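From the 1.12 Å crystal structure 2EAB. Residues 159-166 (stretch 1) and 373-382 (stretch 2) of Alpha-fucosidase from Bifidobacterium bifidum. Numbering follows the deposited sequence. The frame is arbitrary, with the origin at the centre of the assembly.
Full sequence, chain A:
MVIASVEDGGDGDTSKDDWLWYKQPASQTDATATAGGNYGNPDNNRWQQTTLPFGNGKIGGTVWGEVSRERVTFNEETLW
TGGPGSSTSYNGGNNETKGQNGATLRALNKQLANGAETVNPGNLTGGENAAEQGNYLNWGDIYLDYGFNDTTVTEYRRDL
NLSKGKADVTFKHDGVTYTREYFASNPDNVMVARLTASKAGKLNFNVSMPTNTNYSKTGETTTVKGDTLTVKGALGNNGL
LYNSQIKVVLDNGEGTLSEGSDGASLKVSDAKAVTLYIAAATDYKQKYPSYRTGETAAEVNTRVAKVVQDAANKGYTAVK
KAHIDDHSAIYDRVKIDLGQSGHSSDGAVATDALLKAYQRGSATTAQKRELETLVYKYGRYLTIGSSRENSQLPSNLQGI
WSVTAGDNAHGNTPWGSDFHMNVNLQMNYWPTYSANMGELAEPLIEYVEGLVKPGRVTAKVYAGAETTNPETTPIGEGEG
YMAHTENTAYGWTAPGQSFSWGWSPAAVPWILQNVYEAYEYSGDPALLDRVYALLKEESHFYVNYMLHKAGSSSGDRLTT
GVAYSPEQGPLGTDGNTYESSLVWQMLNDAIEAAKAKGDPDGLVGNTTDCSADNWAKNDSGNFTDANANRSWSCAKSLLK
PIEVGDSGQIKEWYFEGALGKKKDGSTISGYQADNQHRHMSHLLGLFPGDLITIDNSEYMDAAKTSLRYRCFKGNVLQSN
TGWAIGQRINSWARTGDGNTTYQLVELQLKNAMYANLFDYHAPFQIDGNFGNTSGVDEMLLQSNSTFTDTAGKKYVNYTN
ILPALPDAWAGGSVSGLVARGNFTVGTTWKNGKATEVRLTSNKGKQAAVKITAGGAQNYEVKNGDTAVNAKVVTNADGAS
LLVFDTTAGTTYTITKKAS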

# COMPACT_ATOMS: atom_id res chain seq x y z
N ASP A 159 -16.86 -18.61 -4.95
CA ASP A 159 -16.01 -17.78 -5.79
C ASP A 159 -15.96 -16.34 -5.32
O ASP A 159 -16.78 -15.88 -4.51
CB ASP A 159 -16.46 -17.84 -7.26
CG ASP A 159 -17.77 -17.13 -7.52
OD1 ASP A 159 -17.82 -15.89 -7.35
OD2 ASP A 159 -18.74 -17.80 -7.89
N LEU A 160 -14.95 -15.63 -5.83
CA LEU A 160 -14.85 -14.20 -5.69
C LEU A 160 -14.76 -13.64 -7.10
O LEU A 160 -13.81 -13.91 -7.83
CB LEU A 160 -13.63 -13.80 -4.87
CG LEU A 160 -13.48 -12.31 -4.53
CD1 LEU A 160 -14.62 -11.82 -3.64
CD2 LEU A 160 -12.14 -12.06 -3.85
N ASN A 161 -15.79 -12.88 -7.47
CA ASN A 161 -15.85 -12.26 -8.78
C ASN A 161 -15.18 -10.89 -8.68
O ASN A 161 -15.78 -9.93 -8.20
CB ASN A 161 -17.30 -12.13 -9.24
CG ASN A 161 -17.41 -11.66 -10.68
OD1 ASN A 161 -16.54 -10.96 -11.19
ND2 ASN A 161 -18.50 -12.05 -11.34
N LEU A 162 -13.93 -10.83 -9.13
CA LEU A 162 -13.15 -9.60 -9.04
C LEU A 162 -13.72 -8.50 -9.93
O LEU A 162 -13.58 -7.32 -9.64
CB LEU A 162 -11.68 -9.84 -9.41
CG LEU A 162 -10.89 -10.93 -8.70
CD1 LEU A 162 -9.45 -10.90 -9.17
CD2 LEU A 162 -10.96 -10.78 -7.18
N SER A 163 -14.37 -8.91 -11.02
CA SER A 163 -14.92 -7.97 -11.99
C SER A 163 -16.17 -7.25 -11.49
O SER A 163 -16.38 -6.07 -11.78
CB SER A 163 -15.25 -8.69 -13.30
OG SER A 163 -14.10 -9.34 -13.82
N LYS A 164 -16.99 -7.97 -10.73
CA LYS A 164 -18.24 -7.43 -10.20
C LYS A 164 -18.15 -7.05 -8.72
O LYS A 164 -19.08 -6.47 -8.17
CB LYS A 164 -19.40 -8.40 -10.45
CG LYS A 164 -19.84 -8.44 -11.91
CD LYS A 164 -21.02 -9.38 -12.15
CE LYS A 164 -21.61 -9.20 -13.55
NZ LYS A 164 -20.61 -9.40 -14.64
N GLY A 165 -17.03 -7.38 -8.09
CA GLY A 165 -16.82 -7.05 -6.68
C GLY A 165 -17.79 -7.73 -5.74
O GLY A 165 -18.38 -7.09 -4.87
N LYS A 166 -17.96 -9.04 -5.90
CA LYS A 166 -18.84 -9.80 -5.03
C LYS A 166 -18.36 -11.23 -4.85
O LYS A 166 -17.66 -11.77 -5.71
CB LYS A 166 -20.29 -9.76 -5.54
CG LYS A 166 -20.52 -10.51 -6.85
CD LYS A 166 -21.82 -10.07 -7.51
CE LYS A 166 -22.27 -11.05 -8.58
NZ LYS A 166 -22.93 -12.25 -7.99
N THR A 373 -1.70 -13.33 -13.99
CA THR A 373 -2.64 -12.24 -14.22
C THR A 373 -3.71 -12.12 -13.13
O THR A 373 -4.15 -11.02 -12.82
CB THR A 373 -3.29 -12.28 -15.62
OG1 THR A 373 -4.00 -13.51 -15.80
CG2 THR A 373 -2.24 -12.12 -16.72
N LEU A 374 -4.10 -13.24 -12.53
CA LEU A 374 -5.04 -13.18 -11.40
C LEU A 374 -4.43 -12.47 -10.20
O LEU A 374 -5.09 -11.62 -9.61
CB LEU A 374 -5.51 -14.57 -10.99
CG LEU A 374 -6.64 -15.23 -11.78
CD1 LEU A 374 -6.90 -16.63 -11.24
CD2 LEU A 374 -7.92 -14.40 -11.77
N VAL A 375 -3.20 -12.82 -9.86
CA VAL A 375 -2.52 -12.15 -8.74
C VAL A 375 -2.37 -10.65 -9.04
O VAL A 375 -2.63 -9.81 -8.17
CB VAL A 375 -1.17 -12.81 -8.40
CG1 VAL A 375 -0.40 -11.98 -7.37
CG2 VAL A 375 -1.40 -14.23 -7.90
N TYR A 376 -1.98 -10.32 -10.27
CA TYR A 376 -1.89 -8.93 -10.70
C TYR A 376 -3.22 -8.19 -10.47
O TYR A 376 -3.26 -7.12 -9.85
CB TYR A 376 -1.50 -8.84 -12.19
CG TYR A 376 -1.62 -7.42 -12.69
CD1 TYR A 376 -0.61 -6.49 -12.43
CD2 TYR A 376 -2.77 -6.97 -13.34
CE1 TYR A 376 -0.72 -5.18 -12.85
CE2 TYR A 376 -2.89 -5.66 -13.75
CZ TYR A 376 -1.87 -4.76 -13.50
OH TYR A 376 -2.01 -3.46 -13.91
N LYS A 377 -4.30 -8.78 -10.98
CA LYS A 377 -5.62 -8.17 -10.91
C LYS A 377 -6.12 -8.06 -9.48
O LYS A 377 -6.83 -7.11 -9.13
CB LYS A 377 -6.60 -8.99 -11.74
CG LYS A 377 -6.39 -8.85 -13.24
CD LYS A 377 -7.15 -9.92 -14.00
CE LYS A 377 -7.02 -9.68 -15.49
NZ LYS A 377 -7.80 -10.66 -16.29
N TYR A 378 -5.74 -9.03 -8.65
CA TYR A 378 -6.14 -9.06 -7.24
C TYR A 378 -5.61 -7.85 -6.49
O TYR A 378 -6.29 -7.33 -5.61
CB TYR A 378 -5.62 -10.33 -6.59
CG TYR A 378 -6.35 -10.86 -5.36
CD1 TYR A 378 -7.74 -10.75 -5.22
CD2 TYR A 378 -5.64 -11.54 -4.38
CE1 TYR A 378 -8.38 -11.30 -4.09
CE2 TYR A 378 -6.26 -12.09 -3.28
CZ TYR A 378 -7.63 -11.98 -3.14
OH TYR A 378 -8.24 -12.55 -2.05
N GLY A 379 -4.39 -7.41 -6.82
CA GLY A 379 -3.82 -6.23 -6.18
C GLY A 379 -4.65 -5.00 -6.46
O GLY A 379 -4.78 -4.13 -5.60
N ARG A 380 -5.20 -4.91 -7.66
CA ARG A 380 -6.09 -3.82 -8.00
C ARG A 380 -7.41 -3.97 -7.23
O ARG A 380 -7.86 -3.03 -6.59
CB ARG A 380 -6.33 -3.74 -9.51
CG ARG A 380 -5.06 -3.44 -10.30
CD ARG A 380 -5.32 -3.14 -11.77
NE ARG A 380 -5.99 -1.86 -11.97
CZ ARG A 380 -7.29 -1.71 -12.22
NH1 ARG A 380 -8.09 -2.77 -12.30
NH2 ARG A 380 -7.78 -0.50 -12.39
N TYR A 381 -7.99 -5.17 -7.29
CA TYR A 381 -9.21 -5.48 -6.55
C TYR A 381 -9.10 -5.11 -5.07
O TYR A 381 -10.00 -4.48 -4.51
CB TYR A 381 -9.54 -6.98 -6.71
CG TYR A 381 -10.67 -7.41 -5.82
CD1 TYR A 381 -11.99 -7.26 -6.23
CD2 TYR A 381 -10.43 -7.93 -4.55
CE1 TYR A 381 -13.04 -7.64 -5.41
CE2 TYR A 381 -11.47 -8.31 -3.72
CZ TYR A 381 -12.77 -8.16 -4.15
OH TYR A 381 -13.81 -8.53 -3.33
N LEU A 382 -7.98 -5.49 -4.45
CA LEU A 382 -7.79 -5.29 -3.01
C LEU A 382 -7.65 -3.82 -2.65
O LEU A 382 -7.99 -3.43 -1.53
CB LEU A 382 -6.60 -6.10 -2.50
CG LEU A 382 -6.78 -7.62 -2.48
CD1 LEU A 382 -5.44 -8.29 -2.21
CD2 LEU A 382 -7.84 -8.07 -1.46

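A strand end and the turn after it pack against one helix mainly through side chains; no hydrogen bond crosses, and the contact buries 320 Å² summed over both sides. Leu162 supplies the largest share. Its CA-to-CB bond points sideways, but chi1 m (-54°) and chi2 t (-176°) bring the branched end to the helix, where CD2 lies over one face of the Tyr381 ring, 3.8 Å from the centroid and 17° off the normal, a CH-pi contact. The same methyl, Leu162 CD2, lies 3.8 Å from Tyr378 CD1, while Leu162 CD1 approaches Lys377 CB at 4.3 Å. Leucine suits this place because its two methyls touch neighbouring helix residues without leaving a polar group unpaired. Leu160 points toward the helix; with chi1 t and chi2 p, its CD2 sits at the edge of the Tyr378 ring, 3.8 Å from CE1, and also 3.8 Å from Tyr381 CE2. Leu160 CD1 comes within 3.4 Å of Tyr381 OH, whose hydrogen bonding is satisfied elsewhere in the structure.

Tyr381 points toward the turn, and chi1 t (172°) with chi2 85° extends its ring along the leucines, its face under Leu162 CD2 and its OH reaching Leu160 CD1. Tyr378 starts sideways and reaches the leucines through chi1 -155° and chi2 35°. Lys377 starts toward the turn, yet its extended chain leads away, leaving its CB near Leu162 and its amine bonded elsewhere.

Gly165 CA meets the edge of the Tyr381 ring, 4.0 Å from CE1; its phi of 64° favours glycine. The turn is held from within: Asn161, pointing away from the helix with chi1 t, accepts a hydrogen bond at OD1 from Lys164 N (3.1 Å) and a weak one from Ser163 N (3.0 Å), while Asn161 N donates to Lys166 O at 2.8 Å.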